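Local coordinates for protein putative mandelate racemase (Zymomonas mobilis, PDB 2OX4) that binds magnesium and is probably a lyase, perhaps a dehydratase, of the mandelate racemase group of the enolase superfamily, at residues V199-R203 with I232-I237; K144-Y150 with V196-E200; W74-F78 with F92-S96. All coordinates share one frame. Where two conformers were deposited one is given. Numbering follows the deposited sequence.

Interaction 1. Residues V199-R203 with I232-I237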
ATOM      1  N   VAL C 199      -7.870 -11.154 -37.319  1.00 17.69           N
ATOM      2  CA  VAL C 199      -6.603 -10.446 -37.106  1.00 15.59           C
ATOM      3  C   VAL C 199      -5.499 -11.003 -38.003  1.00 13.64           C
ATOM      4  O   VAL C 199      -4.767 -10.240 -38.655  1.00 16.49           O
ATOM      5  CB  VAL C 199      -6.141 -10.516 -35.614  1.00 15.01           C
ATOM      6  CG1 VAL C 199      -4.726  -9.932 -35.461  1.00 13.33           C
ATOM      7  CG2 VAL C 199      -7.143  -9.786 -34.708  1.00 13.21           C
ATOM      8  N   GLU C 200      -5.401 -12.333 -38.052  1.00 18.55           N
ATOM      9  CA  GLU C 200      -4.444 -13.023 -38.924  1.00 20.15           C
ATOM     10  C   GLU C 200      -4.639 -12.701 -40.416  1.00 18.83           C
ATOM     11  O   GLU C 200      -3.660 -12.438 -41.132  1.00 18.95           O
ATOM     12  CB  GLU C 200      -4.531 -14.534 -38.705  1.00 20.52           C
ATOM     13  CG  GLU C 200      -3.428 -15.320 -39.382  1.00 33.36           C
ATOM     14  CD  GLU C 200      -3.257 -16.699 -38.787  1.00 46.54           C
ATOM     15  OE1 GLU C 200      -2.095 -17.123 -38.621  1.00 47.24           O
ATOM     16  OE2 GLU C 200      -4.283 -17.351 -38.481  1.00 50.10           O
ATOM     17  N   ALA C 201      -5.894 -12.729 -40.867  1.00 22.35           N
ATOM     18  CA  ALA C 201      -6.251 -12.370 -42.246  1.00 19.04           C
ATOM     19  C   ALA C 201      -5.786 -10.958 -42.607  1.00 24.53           C
ATOM     20  O   ALA C 201      -5.181 -10.742 -43.666  1.00 15.49           O
ATOM     21  CB  ALA C 201      -7.750 -12.497 -42.457  1.00 15.76           C
ATOM     22  N   ILE C 202      -6.083 -10.007 -41.724  1.00 18.47           N
ATOM     23  CA  ILE C 202      -5.684  -8.621 -41.928  1.00 16.89           C
ATOM     24  C   ILE C 202      -4.162  -8.486 -41.951  1.00 14.99           C
ATOM     25  O   ILE C 202      -3.622  -7.869 -42.866  1.00 20.32           O
ATOM     26  CB  ILE C 202      -6.300  -7.675 -40.873  1.00 14.06           C
ATOM     27  CG1 ILE C 202      -7.821  -7.572 -41.056  1.00 20.41           C
ATOM     28  CG2 ILE C 202      -5.685  -6.293 -40.976  1.00 14.86           C
ATOM     29  CD1 ILE C 202      -8.581  -7.081 -39.789  1.00 14.30           C
ATOM     30  N   ARG C 203      -3.475  -9.076 -40.968  1.00 15.79           N
ATOM     31  CA  ARG C 203      -2.012  -8.973 -40.869  1.00 13.93           C
ATOM     32  C   ARG C 203      -1.299  -9.587 -42.082  1.00 21.46           C
ATOM     33  O   ARG C 203      -0.337  -9.015 -42.616  1.00 16.70           O
ATOM     34  CB  ARG C 203      -1.493  -9.614 -39.574  1.00 12.17           C
ATOM     35  CG  ARG C 203       0.036  -9.729 -39.460  1.00 17.00           C
ATOM     36  CD  ARG C 203       0.750  -8.363 -39.463  1.00 18.26           C
ATOM     37  NE  ARG C 203       0.559  -7.610 -38.214  1.00 17.49           N
ATOM     38  CZ  ARG C 203       0.482  -6.282 -38.130  1.00 23.11           C
ATOM     39  NH1 ARG C 203       0.566  -5.527 -39.222  1.00 16.18           N
ATOM     40  NH2 ARG C 203       0.304  -5.701 -36.941  1.00 15.32           N
ATOM     41  N   ILE C 232      -3.853 -13.218 -29.623  1.00 19.17           N
ATOM     42  CA  ILE C 232      -3.504 -12.272 -30.706  1.00 17.34           C
ATOM     43  C   ILE C 232      -2.184 -11.521 -30.540  1.00 19.65           C
ATOM     44  O   ILE C 232      -1.788 -10.770 -31.431  1.00 19.41           O
ATOM     45  CB  ILE C 232      -4.611 -11.246 -31.013  1.00 15.91           C
ATOM     46  CG1 ILE C 232      -4.890 -10.351 -29.797  1.00 19.63           C
ATOM     47  CG2 ILE C 232      -5.871 -11.936 -31.569  1.00 18.95           C
ATOM     48  CD1 ILE C 232      -5.758  -9.143 -30.107  1.00 21.14           C
ATOM     49  N   GLU C 233      -1.497 -11.725 -29.421  1.00 15.82           N
ATOM     50  CA  GLU C 233      -0.284 -10.946 -29.155  1.00 26.59           C
ATOM     51  C   GLU C 233       0.821 -11.174 -30.194  1.00 24.18           C
ATOM     52  O   GLU C 233       1.560 -10.243 -30.524  1.00 20.03           O
ATOM     53  CB  GLU C 233       0.236 -11.154 -27.733  1.00 25.29           C
ATOM     54  CG  GLU C 233       0.477 -12.604 -27.340  1.00 40.62           C
ATOM     55  CD  GLU C 233       1.009 -12.749 -25.924  1.00 47.13           C
ATOM     56  OE1 GLU C 233       1.266 -13.901 -25.510  1.00 67.16           O
ATOM     57  OE2 GLU C 233       1.166 -11.720 -25.225  1.00 56.45           O
ATOM     58  N   GLU C 234       0.898 -12.393 -30.732  1.00 18.70           N
ATOM     59  CA  GLU C 234       1.852 -12.725 -31.802  1.00 24.24           C
ATOM     60  C   GLU C 234       1.735 -11.856 -33.073  1.00 21.49           C
ATOM     61  O   GLU C 234       2.673 -11.780 -33.868  1.00 19.60           O
ATOM     62  CB  GLU C 234       1.737 -14.205 -32.169  1.00 21.18           C
ATOM     63  CG  GLU C 234       0.431 -14.563 -32.860  1.00 23.40           C
ATOM     64  CD  GLU C 234       0.159 -16.050 -32.838  1.00 51.69           C
ATOM     65  OE1 GLU C 234      -0.441 -16.531 -31.849  1.00 51.20           O
ATOM     66  OE2 GLU C 234       0.552 -16.732 -33.810  1.00 34.85           O
ATOM     67  N   PHE C 235       0.597 -11.191 -33.251  1.00 13.71           N
ATOM     68  CA  PHE C 235       0.348 -10.429 -34.469  1.00 15.77           C
ATOM     69  C   PHE C 235       0.751  -8.957 -34.394  1.00 15.89           C
ATOM     70  O   PHE C 235       0.399  -8.185 -35.289  1.00 16.64           O
ATOM     71  CB  PHE C 235      -1.117 -10.549 -34.889  1.00 14.32           C
ATOM     72  CG  PHE C 235      -1.542 -11.962 -35.174  1.00 19.30           C
ATOM     73  CD1 PHE C 235      -2.427 -12.620 -34.324  1.00 21.37           C
ATOM     74  CD2 PHE C 235      -1.044 -12.643 -36.286  1.00 21.60           C
ATOM     75  CE1 PHE C 235      -2.822 -13.938 -34.576  1.00 25.35           C
ATOM     76  CE2 PHE C 235      -1.432 -13.961 -36.550  1.00 25.50           C
ATOM     77  CZ  PHE C 235      -2.323 -14.608 -35.696  1.00 26.35           C
ATOM     78  N   ASN C 236       1.474  -8.581 -33.336  1.00 16.67           N
ATOM     79  CA  ASN C 236       1.942  -7.198 -33.140  1.00 18.09           C
ATOM     80  C   ASN C 236       0.800  -6.172 -33.157  1.00 19.24           C
ATOM     81  O   ASN C 236       0.665  -5.368 -34.083  1.00 20.53           O
ATOM     82  CB  ASN C 236       3.051  -6.834 -34.150  1.00 18.10           C
ATOM     83  CG  ASN C 236       3.644  -5.443 -33.909  1.00 36.95           C
ATOM     84  OD1 ASN C 236       3.892  -4.688 -34.856  1.00 33.61           O
ATOM     85  ND2 ASN C 236       3.871  -5.101 -32.638  1.00 22.57           N
ATOM     86  N   ILE C 237      -0.035  -6.225 -32.126  1.00 13.54           N
ATOM     87  CA  ILE C 237      -1.191  -5.339 -32.019  1.00 11.42           C
ATOM     88  C   ILE C 237      -0.715  -3.991 -31.488  1.00 13.59           C
ATOM     89  O   ILE C 237      -0.008  -3.932 -30.490  1.00 10.46           O
ATOM     90  CB  ILE C 237      -2.267  -5.972 -31.087  1.00 14.78           C
ATOM     91  CG1 ILE C 237      -2.662  -7.361 -31.602  1.00 17.32           C
ATOM     92  CG2 ILE C 237      -3.486  -5.057 -30.912  1.00 12.69           C
ATOM     93  CD1 ILE C 237      -3.146  -7.370 -33.047  1.00 15.34           C
TER
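Ile232, on helix 222-232, begins the contact by pointing its side chain at helix 189-206, where its CG2 lies 4.0 Å from CG2 of Val199. The chain then turns away through Glu233 and Glu234 and comes back at Phe235, whose N is hydrogen-bonded to O of Ile232 (3.0 Å). Phe235 makes the broadest contact of the segment. Its CB packs 3.7 Å from CG1 of Val199, and its CE2 is 3.7 Å from CG of Glu200, whose CA lies over one ring face. The segment is the α-to-β connection of a TIM-type barrel, in which helix 222-232 gives way to strand 237-241; the outer helix 189-206, which precedes parallel strand 211-215, is thus packed against the turn leading into the next strand. The carbonyl of Phe235 also receives two hydrogen bonds from Arg203, from NE and from NH2, each 3.0 Å long. At Asn236, O accepts a further, weak bond from Arg203 NH2 (2.9 Å). Both carbonyls lie near the guanidinium plane, while Arg203 NH1 is held by the carbonyls of Gly207 and Val210, so one arginine ties two successive α-to-β turns together. Ile237 completes the apolar side, its CD1 3.9 Å from Val199 CG1 and its side chain also touching Val214 of strand 211-215.

Interaction 2. Residues K144-Y150 with V196-E200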
ATOM      1  N   LYS C 144     -19.413  -6.968 -41.337  1.00 17.75           N
ATOM      2  CA  LYS C 144     -18.683  -8.071 -41.982  1.00 20.95           C
ATOM      3  C   LYS C 144     -18.595  -9.327 -41.119  1.00 24.37           C
ATOM      4  O   LYS C 144     -18.375  -9.254 -39.908  1.00 26.11           O
ATOM      5  CB  LYS C 144     -17.266  -7.653 -42.386  1.00 14.82           C
ATOM      6  CG  LYS C 144     -17.164  -6.335 -43.155  1.00 25.07           C
ATOM      7  CD  LYS C 144     -17.827  -6.429 -44.527  1.00 33.77           C
ATOM      8  CE  LYS C 144     -17.839  -5.074 -45.214  1.00 33.06           C
ATOM      9  NZ  LYS C 144     -19.153  -4.797 -45.857  1.00 45.48           N
ATOM     10  N   GLY C 145     -18.737 -10.484 -41.757  1.00 25.63           N
ATOM     11  CA  GLY C 145     -18.690 -11.763 -41.054  1.00 23.90           C
ATOM     12  C   GLY C 145     -17.533 -12.653 -41.459  1.00 20.52           C
ATOM     13  O   GLY C 145     -16.913 -13.295 -40.615  1.00 24.40           O
ATOM     14  N   ARG C 146     -17.247 -12.725 -42.756  1.00 26.70           N
ATOM     15  CA  ARG C 146     -16.226 -13.652 -43.242  1.00 20.95           C
ATOM     16  C   ARG C 146     -14.835 -13.041 -43.149  1.00 20.19           C
ATOM     17  O   ARG C 146     -14.648 -11.849 -43.401  1.00 19.78           O
ATOM     18  CB  ARG C 146     -16.497 -14.083 -44.693  1.00 28.77           C
ATOM     19  CG  ARG C 146     -17.927 -14.557 -45.002  1.00 37.57           C
ATOM     20  CD  ARG C 146     -18.424 -15.679 -44.085  1.00 53.61           C
ATOM     21  NE  ARG C 146     -17.536 -16.842 -44.016  1.00 60.73           N
ATOM     22  CZ  ARG C 146     -17.860 -17.996 -43.433  1.00 66.30           C
ATOM     23  NH1 ARG C 146     -19.055 -18.152 -42.872  1.00 69.67           N
ATOM     24  NH2 ARG C 146     -16.994 -19.001 -43.411  1.00 52.10           N
ATOM     25  N   LYS C 147     -13.857 -13.869 -42.816  1.00 21.16           N
ATOM     26  CA  LYS C 147     -12.509 -13.385 -42.555  1.00 21.50           C
ATOM     27  C   LYS C 147     -11.849 -12.659 -43.734  1.00 28.15           C
ATOM     28  O   LYS C 147     -11.000 -11.785 -43.534  1.00 26.38           O
ATOM     29  CB  LYS C 147     -11.615 -14.505 -42.027  1.00 22.59           C
ATOM     30  CG  LYS C 147     -11.253 -15.569 -43.043  1.00 23.75           C
ATOM     31  CD  LYS C 147     -10.500 -16.707 -42.386  1.00 22.30           C
ATOM     32  CE  LYS C 147      -9.894 -17.612 -43.435  1.00 39.26           C
ATOM     33  NZ  LYS C 147     -10.224 -19.035 -43.177  1.00 37.20           N
ATOM     34  N   GLU C 148     -12.245 -13.020 -44.956  1.00 24.81           N
ATOM     35  CA  GLU C 148     -11.699 -12.390 -46.165  1.00 24.24           C
ATOM     36  C   GLU C 148     -12.221 -10.975 -46.320  1.00 17.14           C
ATOM     37  O   GLU C 148     -11.552 -10.127 -46.910  1.00 21.24           O
ATOM     38  CB  GLU C 148     -12.037 -13.210 -47.423  1.00 23.19           C
ATOM     39  CG  GLU C 148     -11.321 -14.555 -47.497  1.00 35.79           C
ATOM     40  CD  GLU C 148     -12.064 -15.673 -46.763  1.00 54.68           C
ATOM     41  OE1 GLU C 148     -13.245 -15.471 -46.377  1.00 36.51           O
ATOM     42  OE2 GLU C 148     -11.458 -16.755 -46.574  1.00 39.57           O
ATOM     43  N   GLU C 149     -13.414 -10.721 -45.785  1.00 16.05           N
ATOM     44  CA  GLU C 149     -13.999  -9.391 -45.825  1.00 18.71           C
ATOM     45  C   GLU C 149     -13.217  -8.414 -44.945  1.00 23.44           C
ATOM     46  O   GLU C 149     -13.083  -7.241 -45.283  1.00 23.49           O
ATOM     47  CB  GLU C 149     -15.469  -9.428 -45.416  1.00 23.60           C
ATOM     48  CG  GLU C 149     -16.268 -10.507 -46.139  1.00 24.74           C
ATOM     49  CD  GLU C 149     -17.731 -10.491 -45.762  1.00 37.24           C
ATOM     50  OE1 GLU C 149     -18.562 -10.174 -46.634  1.00 51.28           O
ATOM     51  OE2 GLU C 149     -18.053 -10.783 -44.594  1.00 35.01           O
ATOM     52  N   TYR C 150     -12.695  -8.919 -43.827  1.00 22.58           N
ATOM     53  CA  TYR C 150     -11.826  -8.137 -42.955  1.00 23.06           C
ATOM     54  C   TYR C 150     -10.508  -7.768 -43.651  1.00 19.75           C
ATOM     55  O   TYR C 150     -10.121  -6.600 -43.664  1.00 22.44           O
ATOM     56  CB  TYR C 150     -11.606  -8.875 -41.619  1.00 19.78           C
ATOM     57  CG  TYR C 150     -12.834  -8.851 -40.729  1.00 19.17           C
ATOM     58  CD1 TYR C 150     -12.913  -7.992 -39.632  1.00 16.85           C
ATOM     59  CD2 TYR C 150     -13.925  -9.678 -40.990  1.00 19.66           C
ATOM     60  CE1 TYR C 150     -14.050  -7.955 -38.829  1.00 18.65           C
ATOM     61  CE2 TYR C 150     -15.061  -9.652 -40.189  1.00 22.63           C
ATOM     62  CZ  TYR C 150     -15.109  -8.793 -39.102  1.00 17.26           C
ATOM     63  OH  TYR C 150     -16.237  -8.768 -38.323  1.00 17.97           O
ATOM     64  N   VAL C 196      -9.131 -14.419 -33.833  1.00 13.57           N
ATOM     65  CA  VAL C 196      -7.779 -14.679 -34.323  1.00 16.74           C
ATOM     66  C   VAL C 196      -7.738 -14.728 -35.859  1.00 22.84           C
ATOM     67  O   VAL C 196      -6.852 -14.125 -36.469  1.00 21.64           O
ATOM     68  CB  VAL C 196      -7.186 -15.987 -33.750  1.00 18.63           C
ATOM     69  CG1 VAL C 196      -5.918 -16.382 -34.496  1.00 17.85           C
ATOM     70  CG2 VAL C 196      -6.863 -15.828 -32.258  1.00 15.59           C
ATOM     71  N   GLU C 197      -8.690 -15.433 -36.474  1.00 19.67           N
ATOM     72  CA  GLU C 197      -8.658 -15.605 -37.941  1.00 20.10           C
ATOM     73  C   GLU C 197      -8.795 -14.260 -38.666  1.00 24.15           C
ATOM     74  O   GLU C 197      -8.194 -14.066 -39.722  1.00 20.96           O
ATOM     75  CB  GLU C 197      -9.707 -16.621 -38.441  1.00 20.17           C
ATOM     76  CG  GLU C 197     -11.143 -16.115 -38.420  1.00 17.35           C
ATOM     77  CD  GLU C 197     -12.145 -17.133 -38.935  1.00 20.96           C
ATOM     78  OE1 GLU C 197     -13.280 -16.723 -39.258  1.00 26.00           O
ATOM     79  OE2 GLU C 197     -11.802 -18.332 -38.986  1.00 25.65           O
ATOM     80  N   ARG C 198      -9.565 -13.339 -38.081  1.00 16.32           N
ATOM     81  CA  ARG C 198      -9.745 -12.003 -38.640  1.00 13.48           C
ATOM     82  C   ARG C 198      -8.474 -11.161 -38.510  1.00 21.21           C
ATOM     83  O   ARG C 198      -8.037 -10.548 -39.485  1.00 18.49           O
ATOM     84  CB  ARG C 198     -10.947 -11.301 -38.009  1.00 13.08           C
ATOM     85  CG  ARG C 198     -12.279 -11.883 -38.428  1.00 14.72           C
ATOM     86  CD  ARG C 198     -13.380 -11.578 -37.443  1.00 19.98           C
ATOM     87  NE  ARG C 198     -14.655 -12.131 -37.896  1.00 18.55           N
ATOM     88  CZ  ARG C 198     -15.818 -11.972 -37.273  1.00 24.19           C
ATOM     89  NH1 ARG C 198     -15.885 -11.289 -36.137  1.00 14.90           N
ATOM     90  NH2 ARG C 198     -16.921 -12.519 -37.778  1.00 20.33           N
ATOM     91  N   VAL C 199      -7.870 -11.154 -37.319  1.00 17.69           N
ATOM     92  CA  VAL C 199      -6.603 -10.446 -37.106  1.00 15.59           C
ATOM     93  C   VAL C 199      -5.499 -11.003 -38.003  1.00 13.64           C
ATOM     94  O   VAL C 199      -4.767 -10.240 -38.655  1.00 16.49           O
ATOM     95  CB  VAL C 199      -6.141 -10.516 -35.614  1.00 15.01           C
ATOM     96  CG1 VAL C 199      -4.726  -9.932 -35.461  1.00 13.33           C
ATOM     97  CG2 VAL C 199      -7.143  -9.786 -34.708  1.00 13.21           C
ATOM     98  N   GLU C 200      -5.401 -12.333 -38.052  1.00 18.55           N
ATOM     99  CA  GLU C 200      -4.444 -13.023 -38.924  1.00 20.15           C
ATOM    100  C   GLU C 200      -4.639 -12.701 -40.416  1.00 18.83           C
ATOM    101  O   GLU C 200      -3.660 -12.438 -41.132  1.00 18.95           O
ATOM    102  CB  GLU C 200      -4.531 -14.534 -38.705  1.00 20.52           C
ATOM    103  CG  GLU C 200      -3.428 -15.320 -39.382  1.00 33.36           C
ATOM    104  CD  GLU C 200      -3.257 -16.699 -38.787  1.00 46.54           C
ATOM    105  OE1 GLU C 200      -2.095 -17.123 -38.621  1.00 47.24           O
ATOM    106  OE2 GLU C 200      -4.283 -17.351 -38.481  1.00 50.10           O
TER
HETATM  107  O   HOH W   1     -14.302 -14.343 -39.639  1.00 22.63           O
HETATM  108  O   HOH W   2     -14.461 -16.666 -42.086  1.00 30.95           O
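The backbones come nearest at Lys147 and Arg198, whose CA atoms are 5.0 Å apart, where the first turn of helix 147-159 meets the middle of helix 189-206. Arg146 occupies the N-cap position, and the carboxylate of Glu149 folds back to the start of the helix, OE2 accepting hydrogen bonds from N of Gly145 (2.9 Å) and N of Arg146 (2.8 Å). Arg198 provides the direct polar link: its extended side chain runs across the gap, and NH2 donates to O of Gly145 at 2.9 Å. On the way its CD sits over the face of the Tyr150 ring, 3.8 Å from the centroid, in a CH-pi contact. Tyr150 in turn donates from OH to O of Lys144 (2.7 Å), bracing the loop that presents the Gly145 carbonyl. Water 1 joins Gly145 O, Glu197 OE1 and Arg198 NE, and water 2 joins Lys147 N to Glu197 OE1. Lys147 CD lies 3.8 Å from the carboxylate carbon CD of Glu197, but Lys147 NZ and Glu197 OE2 are 4.5 Å apart, beyond a salt bridge; Glu197 is paired with Arg174 instead. Arg198 NH1 binds the carbonyls of Val169 and His172. The arginine thus joins helix 189-206 to the loop leading into helix 147-159 and to that following strand 164-167, direct and water-mediated hydrogen bonds supplementing the CH-pi packing.

Interaction 3. Residues W74-F78 with F92-S96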
ATOM      1  N   TRP C  74     -16.782  27.039 -17.339  1.00  5.60           N
ATOM      2  CA  TRP C  74     -16.604  25.600 -17.116  1.00  8.29           C
ATOM      3  C   TRP C  74     -16.807  25.327 -15.634  1.00 11.15           C
ATOM      4  O   TRP C  74     -17.530  24.414 -15.269  1.00  7.34           O
ATOM      5  CB  TRP C  74     -15.194  25.153 -17.534  1.00  8.21           C
ATOM      6  CG  TRP C  74     -15.077  23.676 -17.901  1.00  6.83           C
ATOM      7  CD1 TRP C  74     -15.012  23.139 -19.171  1.00  8.15           C
ATOM      8  CD2 TRP C  74     -14.978  22.567 -16.994  1.00  9.52           C
ATOM      9  NE1 TRP C  74     -14.885  21.764 -19.104  1.00  7.01           N
ATOM     10  CE2 TRP C  74     -14.856  21.389 -17.779  1.00  6.49           C
ATOM     11  CE3 TRP C  74     -14.970  22.455 -15.595  1.00  9.59           C
ATOM     12  CZ2 TRP C  74     -14.752  20.110 -17.206  1.00  7.84           C
ATOM     13  CZ3 TRP C  74     -14.858  21.180 -15.019  1.00 10.94           C
ATOM     14  CH2 TRP C  74     -14.754  20.026 -15.825  1.00 10.46           C
ATOM     15  N   GLU C  75     -16.192  26.145 -14.784  1.00  8.32           N
ATOM     16  CA  GLU C  75     -16.316  25.955 -13.339  1.00 10.03           C
ATOM     17  C   GLU C  75     -17.742  26.219 -12.847  1.00  8.49           C
ATOM     18  O   GLU C  75     -18.210  25.542 -11.942  1.00  8.96           O
ATOM     19  CB  GLU C  75     -15.286  26.814 -12.590  1.00  9.94           C
ATOM     20  CG  GLU C  75     -15.262  26.639 -11.046  1.00  8.90           C
ATOM     21  CD  GLU C  75     -14.503  25.389 -10.544  1.00 10.77           C
ATOM     22  OE1 GLU C  75     -14.073  24.535 -11.351  1.00 12.31           O
ATOM     23  OE2 GLU C  75     -14.340  25.260  -9.304  1.00 12.26           O
ATOM     24  N   LYS C  76     -18.421  27.204 -13.435  1.00  7.56           N
ATOM     25  CA  LYS C  76     -19.839  27.462 -13.134  1.00 10.61           C
ATOM     26  C   LYS C  76     -20.736  26.269 -13.467  1.00 11.17           C
ATOM     27  O   LYS C  76     -21.524  25.837 -12.634  1.00  9.68           O
ATOM     28  CB  LYS C  76     -20.313  28.718 -13.877  1.00 10.85           C
ATOM     29  CG  LYS C  76     -21.774  29.113 -13.644  1.00 14.09           C
ATOM     30  CD  LYS C  76     -22.122  30.329 -14.512  1.00 18.87           C
ATOM     31  CE  LYS C  76     -23.606  30.649 -14.475  1.00 35.32           C
ATOM     32  NZ  LYS C  76     -23.903  31.899 -15.246  1.00 30.82           N
ATOM     33  N   LEU C  77     -20.616  25.735 -14.677  1.00  7.84           N
ATOM     34  CA  LEU C  77     -21.337  24.505 -15.041  1.00 11.27           C
ATOM     35  C   LEU C  77     -20.988  23.311 -14.151  1.00 10.28           C
ATOM     36  O   LEU C  77     -21.848  22.473 -13.875  1.00  9.70           O
ATOM     37  CB  LEU C  77     -21.154  24.172 -16.521  1.00  6.89           C
ATOM     38  CG  LEU C  77     -21.772  25.249 -17.434  1.00  6.03           C
ATOM     39  CD1 LEU C  77     -21.567  24.909 -18.909  1.00 10.72           C
ATOM     40  CD2 LEU C  77     -23.295  25.447 -17.125  1.00  8.83           C
ATOM     41  N   PHE C  78     -19.739  23.257 -13.688  1.00  9.71           N
ATOM     42  CA  PHE C  78     -19.277  22.179 -12.800  1.00  6.79           C
ATOM     43  C   PHE C  78     -19.871  22.358 -11.383  1.00  9.36           C
ATOM     44  O   PHE C  78     -20.371  21.394 -10.797  1.00 10.43           O
ATOM     45  CB  PHE C  78     -17.739  22.165 -12.792  1.00  6.80           C
ATOM     46  CG  PHE C  78     -17.115  21.059 -11.951  1.00  9.74           C
ATOM     47  CD1 PHE C  78     -17.536  19.737 -12.069  1.00 12.61           C
ATOM     48  CD2 PHE C  78     -16.074  21.354 -11.074  1.00 15.25           C
ATOM     49  CE1 PHE C  78     -16.944  18.720 -11.286  1.00 16.11           C
ATOM     50  CE2 PHE C  78     -15.480  20.343 -10.297  1.00 12.66           C
ATOM     51  CZ  PHE C  78     -15.915  19.038 -10.407  1.00 11.49           C
ATOM     52  N   PHE C  92     -21.187  15.897 -18.506  1.00  6.70           N
ATOM     53  CA  PHE C  92     -19.955  16.414 -19.126  1.00  7.65           C
ATOM     54  C   PHE C  92     -20.076  16.700 -20.636  1.00 10.23           C
ATOM     55  O   PHE C  92     -19.422  17.618 -21.147  1.00  9.76           O
ATOM     56  CB  PHE C  92     -18.734  15.549 -18.783  1.00  8.09           C
ATOM     57  CG  PHE C  92     -18.202  15.781 -17.389  1.00  8.55           C
ATOM     58  CD1 PHE C  92     -18.127  14.736 -16.484  1.00  8.95           C
ATOM     59  CD2 PHE C  92     -17.802  17.057 -16.984  1.00 11.17           C
ATOM     60  CE1 PHE C  92     -17.648  14.954 -15.188  1.00 10.08           C
ATOM     61  CE2 PHE C  92     -17.315  17.282 -15.700  1.00 13.74           C
ATOM     62  CZ  PHE C  92     -17.243  16.237 -14.805  1.00 12.88           C
ATOM     63  N   SER C  93     -20.951  15.970 -21.328  1.00 11.28           N
ATOM     64  CA  SER C  93     -21.248  16.249 -22.744  0.50 10.98           C
ATOM     65  C   SER C  93     -21.796  17.656 -22.942  1.00 10.09           C
ATOM     66  O   SER C  93     -21.485  18.322 -23.928  1.00 10.61           O
ATOM     67  CB  SER C  93     -22.257  15.243 -23.305  0.50 14.10           C
ATOM     68  OG  SER C  93     -21.681  13.963 -23.457  0.50 20.51           O
ATOM     69  N   GLY C  94     -22.630  18.102 -22.001  1.00  9.02           N
ATOM     70  CA  GLY C  94     -23.221  19.439 -22.074  1.00 13.09           C
ATOM     71  C   GLY C  94     -22.176  20.530 -21.900  1.00 13.43           C
ATOM     72  O   GLY C  94     -22.125  21.483 -22.670  1.00 10.42           O
ATOM     73  N   ILE C  95     -21.324  20.374 -20.893  1.00  9.66           N
ATOM     74  CA  ILE C  95     -20.171  21.269 -20.718  1.00  7.40           C
ATOM     75  C   ILE C  95     -19.293  21.279 -21.982  1.00  8.75           C
ATOM     76  O   ILE C  95     -18.917  22.351 -22.470  1.00  9.15           O
ATOM     77  CB  ILE C  95     -19.351  20.902 -19.458  1.00 10.88           C
ATOM     78  CG1 ILE C  95     -20.256  20.930 -18.220  1.00  8.02           C
ATOM     79  CG2 ILE C  95     -18.219  21.885 -19.273  1.00 15.01           C
ATOM     80  CD1 ILE C  95     -19.500  20.710 -16.856  1.00  8.45           C
ATOM     81  N   SER C  96     -19.042  20.090 -22.532  1.00  8.24           N
ATOM     82  CA  SER C  96     -18.149  19.901 -23.685  1.00  9.80           C
ATOM     83  C   SER C  96     -18.630  20.696 -24.894  1.00 11.40           C
ATOM     84  O   SER C  96     -17.840  21.404 -25.528  1.00  9.45           O
ATOM     85  CB  SER C  96     -18.093  18.430 -24.091  1.00  7.78           C
ATOM     86  OG  SER C  96     -17.580  17.606 -23.057  1.00 10.13           O
TER
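Ile95, in its m,t rotamer (chi1 -57°, chi2 -174°), reaches from helix 89-110 into the space between Trp74 and Leu77. Its CG2 lies over the face of the indole, 3.5 Å from the centroid of the five-membered ring, in a CH-pi contact, while its CG1 meets CB of Leu77 at 3.8 Å. With chi1 at t (-156°), Trp74 swings its ring toward the second helix, and its NE1 is hydrogen-bonded to the carbonyl of Gly295. Helices 70-79 and 89-110, nearly antiparallel here at 158° with axes 10.4 Å apart, form a helical hairpin of the enolase-type N-terminal capping domain; Gly295 belongs to the barrel side. Phe92, at m (-77°), brings its ring to the benzo part of the indole, CE2 3.8 Å from CH2 of Trp74. Phe78, at t, comes alongside more loosely, its CE1 4.3 Å from CZ of Phe92, and Leu247 of a neighbouring subunit packs on both phenylalanines.

Interactions 1 and 2 share helix 189-206; Val199 and Glu200 belong to both, though they make contacts only in interaction 1, while Glu197 and Arg198 serve interaction 2. Their centres are only 11 Å apart at the periphery of the barrel domain. Both are partly buried and mix apolar contact with arginine-to-carbonyl bonds, but interaction 2 is wetter, relying on two bridging waters, whereas interaction 1 has a larger hydrocarbon component. They touch directly, for example where Phe235 CE1 lies 3.9 Å from Val196 CG1. Interaction 3 lies about 41 Å from interaction 1 and 42 Å from interaction 2, centre to centre, across the chain in the N-terminal domain. Its touching residues are all buried, and no hydrogen bond crosses between its helices.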